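Local coordinates for protein enolase (alpha proteobacterium BAL199, PDB 3UGV) that binds magnesium and, as a mandelate racemase/muconate lactonizing enzyme relative in the enolase superfamily, probably abstracts a proton beside a substrate carboxylate, at residues 28-33 and 61-66; 155-160 and 366-371; 164-169 and 179-184. All coordinates share one frame; numbering follows the deposited sequence.

Contact 1 of 3, residues 28-33 and 61-66; sequences LTFRKL and IDIETE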
loop_
_atom_site.group_PDB
_atom_site.type_symbol
_atom_site.label_atom_id
_atom_site.label_comp_id
_atom_site.label_asym_id
_atom_site.label_seq_id
_atom_site.Cartn_x
_atom_site.Cartn_y
_atom_site.Cartn_z
ATOM N N LEU F 28 -44.175 18.519 -16.874
ATOM C CA LEU F 28 -43.741 19.627 -16.030
ATOM C C LEU F 28 -42.626 20.390 -16.745
ATOM O O LEU F 28 -41.638 19.796 -17.181
ATOM C CB LEU F 28 -43.242 19.085 -14.691
ATOM C CG LEU F 28 -43.080 20.077 -13.543
ATOM C CD1 LEU F 28 -44.421 20.701 -13.212
ATOM C CD2 LEU F 28 -42.479 19.389 -12.320
ATOM N N THR F 29 -42.785 21.704 -16.873
ATOM C CA THR F 29 -41.903 22.488 -17.737
ATOM C C THR F 29 -41.428 23.803 -17.120
ATOM O O THR F 29 -42.221 24.599 -16.618
ATOM C CB THR F 29 -42.575 22.777 -19.104
ATOM O OG1 THR F 29 -42.773 21.546 -19.810
ATOM C CG2 THR F 29 -41.702 23.685 -19.946
ATOM N N PHE F 30 -40.123 24.022 -17.198
ATOM C CA PHE F 30 -39.463 25.188 -16.623
ATOM C C PHE F 30 -39.768 26.472 -17.408
ATOM O O PHE F 30 -39.498 26.553 -18.606
ATOM C CB PHE F 30 -37.958 24.907 -16.616
ATOM C CG PHE F 30 -37.119 25.980 -15.981
ATOM C CD1 PHE F 30 -36.676 27.067 -16.722
ATOM C CD2 PHE F 30 -36.726 25.873 -14.661
ATOM C CE1 PHE F 30 -35.882 28.048 -16.142
ATOM C CE2 PHE F 30 -35.924 26.849 -14.074
ATOM C CZ PHE F 30 -35.507 27.937 -14.815
ATOM N N ARG F 31 -40.329 27.475 -16.734
ATOM C CA ARG F 31 -40.505 28.791 -17.349
ATOM C C ARG F 31 -39.396 29.781 -16.974
ATOM O O ARG F 31 -38.693 30.298 -17.843
ATOM C CB ARG F 31 -41.871 29.394 -17.012
ATOM C CG ARG F 31 -42.055 30.799 -17.593
ATOM C CD ARG F 31 -43.271 31.512 -17.027
ATOM N NE ARG F 31 -44.505 31.042 -17.644
ATOM C CZ ARG F 31 -45.652 30.889 -16.992
ATOM N NH1 ARG F 31 -45.724 31.164 -15.692
ATOM N NH2 ARG F 31 -46.726 30.454 -17.640
ATOM N N LYS F 32 -39.252 30.061 -15.683
ATOM C CA LYS F 32 -38.197 30.962 -15.224
ATOM C C LYS F 32 -37.858 30.833 -13.733
ATOM O O LYS F 32 -38.615 30.251 -12.948
ATOM C CB LYS F 32 -38.545 32.414 -15.557
ATOM C CG LYS F 32 -39.756 32.956 -14.831
ATOM C CD LYS F 32 -39.668 34.476 -14.729
ATOM C CE LYS F 32 -40.968 35.089 -14.221
ATOM N NZ LYS F 32 -40.776 36.509 -13.812
ATOM N N LEU F 33 -36.710 31.385 -13.356
ATOM C CA LEU F 33 -36.259 31.363 -11.972
ATOM C C LEU F 33 -35.948 32.785 -11.517
ATOM O O LEU F 33 -35.287 33.544 -12.226
ATOM C CB LEU F 33 -35.030 30.457 -11.833
ATOM C CG LEU F 33 -34.187 30.518 -10.559
ATOM C CD1 LEU F 33 -33.415 29.232 -10.370
ATOM C CD2 LEU F 33 -33.238 31.697 -10.600
ATOM N N ILE F 61 -35.019 31.844 -3.831
ATOM C CA ILE F 61 -35.162 31.365 -5.194
ATOM C C ILE F 61 -36.573 30.869 -5.461
ATOM O O ILE F 61 -37.091 30.036 -4.719
ATOM C CB ILE F 61 -34.167 30.224 -5.465
ATOM C CG1 ILE F 61 -32.741 30.761 -5.370
ATOM C CG2 ILE F 61 -34.447 29.560 -6.821
ATOM C CD1 ILE F 61 -31.696 29.685 -5.349
ATOM N N ASP F 62 -37.184 31.392 -6.523
ATOM C CA ASP F 62 -38.540 31.024 -6.929
ATOM C C ASP F 62 -38.570 30.530 -8.375
ATOM O O ASP F 62 -38.163 31.239 -9.290
ATOM C CB ASP F 62 -39.476 32.223 -6.801
ATOM C CG ASP F 62 -40.016 32.403 -5.397
ATOM O OD1 ASP F 62 -40.977 31.685 -5.039
ATOM O OD2 ASP F 62 -39.500 33.281 -4.670
ATOM N N ILE F 63 -39.054 29.311 -8.571
ATOM C CA ILE F 63 -39.199 28.732 -9.892
ATOM C C ILE F 63 -40.652 28.852 -10.318
ATOM O O ILE F 63 -41.556 28.618 -9.513
ATOM C CB ILE F 63 -38.851 27.234 -9.886
ATOM C CG1 ILE F 63 -37.409 27.017 -9.457
ATOM C CG2 ILE F 63 -39.034 26.646 -11.258
ATOM C CD1 ILE F 63 -36.423 27.590 -10.420
ATOM N N GLU F 64 -40.873 29.232 -11.574
ATOM C CA GLU F 64 -42.194 29.151 -12.191
ATOM C C GLU F 64 -42.183 28.040 -13.230
ATOM O O GLU F 64 -41.211 27.901 -13.974
ATOM C CB GLU F 64 -42.563 30.468 -12.883
ATOM C CG GLU F 64 -42.670 31.676 -11.962
ATOM C CD GLU F 64 -43.374 32.866 -12.616
ATOM O OE1 GLU F 64 -43.891 32.721 -13.749
ATOM O OE2 GLU F 64 -43.411 33.950 -11.987
ATOM N N THR F 65 -43.247 27.245 -13.282
ATOM C CA THR F 65 -43.430 26.318 -14.400
ATOM C C THR F 65 -44.565 26.790 -15.303
ATOM O O THR F 65 -45.434 27.563 -14.876
ATOM C CB THR F 65 -43.728 24.865 -13.945
ATOM O OG1 THR F 65 -44.784 24.864 -12.982
ATOM C CG2 THR F 65 -42.499 24.214 -13.334
ATOM N N GLU F 66 -44.554 26.321 -16.550
ATOM C CA GLU F 66 -45.652 26.571 -17.476
ATOM C C GLU F 66 -46.986 26.090 -16.903
ATOM O O GLU F 66 -48.033 26.687 -17.152
ATOM C CB GLU F 66 -45.391 25.880 -18.818
ATOM C CG GLU F 66 -44.159 26.378 -19.557
ATOM C CD GLU F 66 -44.263 27.836 -19.987
ATOM O OE1 GLU F 66 -45.352 28.433 -19.842
ATOM O OE2 GLU F 66 -43.250 28.385 -20.475
#
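Leu33 and Ile63 meet on the buried face of this antiparallel beta hairpin, where Leu33 CD1 presses to 3.4 Å from Ile63 CD1, a tight methyl-methyl contact. Leu33 CD1 also reaches Ile61 CG2 at 3.7 Å, while the same Ile63 CD1 comes obliquely to the Phe30 ring at CE2. Branched aliphatics suit this face because their methyls interlock closely and need no polar partner.

Between the strands, Glu64 N gives Lys32 O an almost straight bond (2.8 Å, 174°). Next to it lies a classic beta bulge: Glu64 O accepts Arg31 N at 2.9 Å and, weakly, Lys32 N. The bulge sets Arg31 and Lys32 together opposite Glu64.

The solvent side is looser and charged. Arg31 bends at its third torsion (-78°), swinging the guanidinium between two acids. Its NH1 points at Glu64 OE1 (3.1 Å), which lies in the guanidinium plane, while the two flat groups stand nearly perpendicular; NH2 makes only a weak 3.3 Å bridge to Glu66 OE1. Lys32 runs alongside Glu64 without closing a salt bridge.

Helices 83-97 and 123-142 pack under the apolar face, through Leu90, Val131 and Ala134, and strand 71-75 continues the sheet beyond 52-65.

Contact 2 of 3, residues 155-160 and 366-371; sequences PGSVKA and DLIVPD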
loop_
_atom_site.group_PDB
_atom_site.type_symbol
_atom_site.label_atom_id
_atom_site.label_comp_id
_atom_site.label_asym_id
_atom_site.label_seq_id
_atom_site.Cartn_x
_atom_site.Cartn_y
_atom_site.Cartn_z
ATOM N N PRO F 155 -42.482 11.948 6.182
ATOM C CA PRO F 155 -42.299 12.990 7.200
ATOM C C PRO F 155 -42.173 12.401 8.605
ATOM O O PRO F 155 -42.822 11.408 8.929
ATOM C CB PRO F 155 -43.590 13.810 7.091
ATOM C CG PRO F 155 -44.060 13.580 5.697
ATOM C CD PRO F 155 -43.696 12.168 5.379
ATOM N N GLY F 156 -41.340 13.014 9.437
ATOM C CA GLY F 156 -41.143 12.532 10.789
ATOM C C GLY F 156 -40.062 13.308 11.511
ATOM O O GLY F 156 -39.684 14.402 11.093
ATOM N N SER F 157 -39.558 12.720 12.589
ATOM C CA SER F 157 -38.587 13.365 13.463
ATOM C C SER F 157 -37.147 13.104 13.021
ATOM O O SER F 157 -36.821 12.016 12.551
ATOM C CB SER F 157 -38.775 12.879 14.908
ATOM O OG SER F 157 -39.758 13.648 15.569
ATOM N N VAL F 158 -36.297 14.114 13.179
ATOM C CA VAL F 158 -34.870 13.981 12.907
ATOM C C VAL F 158 -34.104 14.615 14.058
ATOM O O VAL F 158 -34.284 15.803 14.341
ATOM C CB VAL F 158 -34.458 14.693 11.617
ATOM C CG1 VAL F 158 -33.014 14.310 11.245
ATOM C CG2 VAL F 158 -35.415 14.359 10.490
ATOM N N LYS F 159 -33.274 13.818 14.728
ATOM C CA LYS F 159 -32.504 14.293 15.873
ATOM C C LYS F 159 -31.608 15.427 15.414
ATOM O O LYS F 159 -30.963 15.323 14.376
ATOM C CB LYS F 159 -31.660 13.155 16.470
ATOM C CG LYS F 159 -31.134 13.427 17.885
ATOM C CD LYS F 159 -30.310 12.259 18.410
ATOM C CE LYS F 159 -29.190 11.937 17.429
ATOM N NZ LYS F 159 -28.385 10.740 17.810
ATOM N N ALA F 160 -31.584 16.524 16.159
ATOM C CA ALA F 160 -30.761 17.658 15.754
ATOM C C ALA F 160 -29.908 18.149 16.903
ATOM O O ALA F 160 -30.101 17.761 18.050
ATOM C CB ALA F 160 -31.626 18.788 15.209
ATOM N N ASP F 366 -35.703 17.114 18.434
ATOM C CA ASP F 366 -35.874 16.610 17.073
ATOM C C ASP F 366 -36.590 17.663 16.247
ATOM O O ASP F 366 -37.536 18.285 16.728
ATOM C CB ASP F 366 -36.706 15.324 17.048
ATOM C CG ASP F 366 -36.075 14.197 17.850
ATOM O OD1 ASP F 366 -34.843 14.227 18.057
ATOM O OD2 ASP F 366 -36.817 13.278 18.276
ATOM N N LEU F 367 -36.135 17.868 15.014
ATOM C CA LEU F 367 -36.824 18.745 14.069
ATOM C C LEU F 367 -37.909 17.942 13.346
ATOM O O LEU F 367 -37.638 16.883 12.784
ATOM C CB LEU F 367 -35.838 19.331 13.051
ATOM C CG LEU F 367 -36.364 20.479 12.186
ATOM C CD1 LEU F 367 -36.613 21.714 13.060
ATOM C CD2 LEU F 367 -35.432 20.820 11.020
ATOM N N ILE F 368 -39.139 18.446 13.376
ATOM C CA ILE F 368 -40.291 17.746 12.809
ATOM C C ILE F 368 -40.504 18.128 11.350
ATOM O O ILE F 368 -40.713 19.294 11.054
ATOM C CB ILE F 368 -41.579 18.105 13.571
ATOM C CG1 ILE F 368 -41.471 17.680 15.036
ATOM C CG2 ILE F 368 -42.781 17.452 12.902
ATOM C CD1 ILE F 368 -41.061 16.218 15.221
ATOM N N VAL F 369 -40.432 17.160 10.439
ATOM C CA VAL F 369 -40.702 17.433 9.026
ATOM C C VAL F 369 -42.208 17.447 8.854
ATOM O O VAL F 369 -42.864 16.459 9.173
ATOM C CB VAL F 369 -40.128 16.355 8.067
ATOM C CG1 VAL F 369 -40.534 16.666 6.633
ATOM C CG2 VAL F 369 -38.615 16.250 8.174
ATOM N N PRO F 370 -42.760 18.563 8.352
ATOM C CA PRO F 370 -44.214 18.750 8.261
ATOM C C PRO F 370 -44.794 18.030 7.051
ATOM O O PRO F 370 -44.115 17.887 6.032
ATOM C CB PRO F 370 -44.349 20.256 8.058
ATOM C CG PRO F 370 -43.131 20.605 7.250
ATOM C CD PRO F 370 -42.022 19.710 7.790
ATOM N N ASP F 371 -46.039 17.584 7.158
ATOM C CA ASP F 371 -46.695 16.947 6.031
ATOM C C ASP F 371 -47.220 18.018 5.073
ATOM O O ASP F 371 -48.428 18.214 4.959
ATOM C CB ASP F 371 -47.832 16.045 6.513
ATOM C CG ASP F 371 -48.067 14.852 5.594
ATOM O OD1 ASP F 371 -47.796 14.952 4.375
ATOM O OD2 ASP F 371 -48.524 13.806 6.096
#
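Val158 and Leu367 form the hydrogen-bonded pair at the centre of a short antiparallel beta ladder, within a mixed sheet where strand 346-348 lies parallel on the other side of 157-162. Relatives in this superfamily have a modified TIM barrel; here a strand late in the chain pairs with 157-160, some 200 residues earlier.

Backbone bonds carry the pairing. Leu367 N gives to Val158 O at 2.9 Å, and Val158 N answers to Leu367 O at 3.1 Å. Past the regular strand, Val369 N meets Gly156 O at 2.9 Å and nearly straight (174°), adding one backbone bond beyond the paired residues.

Apolar contacts are lighter. Val158 CG2 and Val369 CG2 approach to 4.4 Å, and Pro155 CB lies 4.2 Å from Val369 CG1; compact, beta-branched valines fit this buried side, where Met337, Ala334 and Cys148 also pack.

The face bearing Ser157, Lys159 and Asp366, which Ile368 shares, is partly exposed. Lys159 directs its charge to the Trp345 ring in a cation-pi contact, and meets Asp366 with its CA, CB and CG. With CG anti to the carbonyl carbon (chi1 -60°), the Asp366 carboxylate folds across the neighbouring strand and sets OD1 3.2 Å from Lys159 CA.

Contact 3 of 3, residues 164-169 and 179-184; sequences NGLWLK and VELKAE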
loop_
_atom_site.group_PDB
_atom_site.type_symbol
_atom_site.label_atom_id
_atom_site.label_comp_id
_atom_site.label_asym_id
_atom_site.label_seq_id
_atom_site.Cartn_x
_atom_site.Cartn_y
_atom_site.Cartn_z
ATOM N N ASN F 164 -26.836 27.406 16.908
ATOM C CA ASN F 164 -27.119 28.843 16.910
ATOM C C ASN F 164 -25.994 29.742 17.440
ATOM O O ASN F 164 -25.890 30.898 17.033
ATOM C CB ASN F 164 -28.386 29.152 17.694
ATOM C CG ASN F 164 -29.618 29.242 16.817
ATOM O OD1 ASN F 164 -29.534 29.365 15.588
ATOM N ND2 ASN F 164 -30.782 29.200 17.455
ATOM N N GLY F 165 -25.169 29.232 18.354
ATOM C CA GLY F 165 -24.181 30.082 19.007
ATOM C C GLY F 165 -22.990 29.395 19.657
ATOM O O GLY F 165 -22.326 28.570 19.042
ATOM N N LEU F 166 -22.716 29.743 20.911
ATOM C CA LEU F 166 -21.504 29.291 21.593
ATOM C C LEU F 166 -20.260 29.679 20.789
ATOM O O LEU F 166 -19.358 28.853 20.554
ATOM C CB LEU F 166 -21.545 27.783 21.864
ATOM C CG LEU F 166 -22.828 27.299 22.558
ATOM C CD1 LEU F 166 -22.731 25.828 22.939
ATOM C CD2 LEU F 166 -23.107 28.148 23.794
ATOM N N TRP F 167 -20.228 30.945 20.371
ATOM C CA TRP F 167 -19.084 31.503 19.650
ATOM C C TRP F 167 -17.977 31.830 20.646
ATOM O O TRP F 167 -18.064 31.426 21.801
ATOM C CB TRP F 167 -19.499 32.726 18.824
ATOM C CG TRP F 167 -20.319 32.336 17.639
ATOM C CD1 TRP F 167 -21.667 32.495 17.475
ATOM C CD2 TRP F 167 -19.847 31.672 16.466
ATOM N NE1 TRP F 167 -22.057 31.978 16.263
ATOM C CE2 TRP F 167 -20.955 31.469 15.626
ATOM C CE3 TRP F 167 -18.587 31.237 16.040
ATOM C CZ2 TRP F 167 -20.841 30.859 14.381
ATOM C CZ3 TRP F 167 -18.477 30.627 14.816
ATOM C CH2 TRP F 167 -19.598 30.440 13.999
ATOM N N LEU F 168 -16.939 32.541 20.206
ATOM C CA LEU F 168 -15.713 32.669 21.013
ATOM C C LEU F 168 -15.758 33.748 22.093
ATOM O O LEU F 168 -14.833 34.547 22.218
ATOM C CB LEU F 168 -14.469 32.830 20.119
ATOM C CG LEU F 168 -14.236 31.656 19.143
ATOM C CD1 LEU F 168 -12.826 31.649 18.529
ATOM C CD2 LEU F 168 -14.514 30.320 19.825
ATOM N N LYS F 169 -16.833 33.749 22.879
ATOM C CA LYS F 169 -16.975 34.646 24.024
ATOM C C LYS F 169 -16.369 34.013 25.275
ATOM O O LYS F 169 -15.709 32.977 25.197
ATOM C CB LYS F 169 -18.448 34.984 24.243
ATOM C CG LYS F 169 -19.095 35.642 23.016
ATOM C CD LYS F 169 -20.543 36.016 23.270
ATOM C CE LYS F 169 -21.386 34.781 23.560
ATOM N NZ LYS F 169 -22.795 35.135 23.912
ATOM N N VAL F 179 -27.360 27.090 28.203
ATOM C CA VAL F 179 -28.645 26.801 28.854
ATOM C C VAL F 179 -29.813 27.231 27.949
ATOM O O VAL F 179 -30.767 26.475 27.766
ATOM C CB VAL F 179 -28.769 27.450 30.278
ATOM C CG1 VAL F 179 -30.143 27.145 30.919
ATOM C CG2 VAL F 179 -27.640 26.994 31.200
ATOM N N GLU F 180 -29.724 28.440 27.389
ATOM C CA GLU F 180 -30.714 28.950 26.429
ATOM C C GLU F 180 -30.825 28.038 25.205
ATOM O O GLU F 180 -31.907 27.548 24.890
ATOM C CB GLU F 180 -30.349 30.352 25.930
ATOM C CG GLU F 180 -30.612 31.540 26.852
ATOM C CD GLU F 180 -30.152 32.866 26.203
ATOM O OE1 GLU F 180 -30.901 33.432 25.371
ATOM O OE2 GLU F 180 -29.029 33.332 26.507
ATOM N N LEU F 181 -29.710 27.823 24.504
ATOM C CA LEU F 181 -29.732 27.006 23.289
ATOM C C LEU F 181 -30.312 25.615 23.532
ATOM O O LEU F 181 -31.100 25.128 22.729
ATOM C CB LEU F 181 -28.342 26.866 22.689
ATOM C CG LEU F 181 -27.542 28.128 22.407
ATOM C CD1 LEU F 181 -26.310 27.746 21.609
ATOM C CD2 LEU F 181 -28.395 29.129 21.664
ATOM N N LYS F 182 -29.938 24.972 24.639
ATOM C CA LYS F 182 -30.518 23.657 24.931
ATOM C C LYS F 182 -32.033 23.740 24.955
ATOM O O LYS F 182 -32.709 22.931 24.330
ATOM C CB LYS F 182 -30.021 23.100 26.263
ATOM C CG LYS F 182 -30.408 21.645 26.509
ATOM C CD LYS F 182 -29.707 21.110 27.750
ATOM C CE LYS F 182 -30.248 19.752 28.205
ATOM N NZ LYS F 182 -30.191 18.706 27.140
ATOM N N ALA F 183 -32.546 24.729 25.687
ATOM C CA ALA F 183 -33.984 24.924 25.879
ATOM C C ALA F 183 -34.726 25.241 24.590
ATOM O O ALA F 183 -35.929 24.992 24.493
ATOM C CB ALA F 183 -34.247 26.022 26.912
ATOM N N GLU F 184 -34.014 25.798 23.607
ATOM C CA GLU F 184 -34.615 26.053 22.312
ATOM C C GLU F 184 -35.109 24.762 21.681
ATOM O O GLU F 184 -35.957 24.793 20.803
ATOM C CB GLU F 184 -33.637 26.750 21.376
ATOM C CG GLU F 184 -33.516 28.247 21.604
ATOM C CD GLU F 184 -32.673 28.933 20.532
ATOM O OE1 GLU F 184 -31.639 28.353 20.127
ATOM O OE2 GLU F 184 -33.053 30.044 20.088
#
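Asn164 meets Glu184 through its amide: ND2 donates to Glu184 OE1 at 2.9 Å, with an N-H...O angle of 151°. The acceptor lies close to the amide plane, and the donor reaches the carboxylate oxygen on its syn side, somewhat out of the carboxylate plane; the two flat groups are turned 58° apart. Asparagine suits this buried position because both ends of its amide are used: OD1 accepts the backbone N of Ser350 while ND2 faces the acid. Its CB meanwhile rests on Leu181 CD2 at 4.0 Å.

Glu184 extends beyond CG to bring the carboxylate across, and OE1 is gripped a second time by Asn162 ND2; OE2 has a long, weak ion pair with Arg44. An alanine in place of Glu184 would remove the carboxylate, which would probably leave Asn164 ND2 and Asn162 ND2 without the acceptor they share, weakening the tie between loop and helix end.

At Gly165 the backbone itself takes the contact, its N lying 3.8 Å from Leu181 CD1. Glycine suits the site because the backbone adopts a shape disfavoured for residues with a side chain; a larger residue would also head toward Leu181.

Leu166 follows in a left-handed backbone conformation. Its CG packs 3.6 Å from Leu181 CD1, the two side chains overlapping as they run in opposing directions. Beyond Leu166 the loop turns away from 179-184.

The contact thus ties the loop after strand 157-162 to the last turns of helix 171-183. Leu193 of strand 192-196 touches both leucines, Val174 and Ala178 of the helix also pack on Leu166, and Arg44 of strand 30-47 lies against Asn164 and Leu181.

In the fold
Contacts 2 and 3 adjoin in sequence: strand 157-162 leaves the ladder of contact 2 and runs into the loop of contact 3, whose centre is about 21 Å away. Contact 1 belongs to the N-terminal domain and lies apart, its centre about 28 Å from that of contact 2 and about 39 Å from that of contact 3, on the opposite side of the chain's centre. Strand 30-47, broken by a bulge or short loop, links them: it pairs in contact 1 near its start and Arg44 near its end lies against contact 3. One magnesium site is formed by Asp225, Glu251 and Glu277; Gly165 of contact 3 lies about 12 Å from a bound magnesium ion.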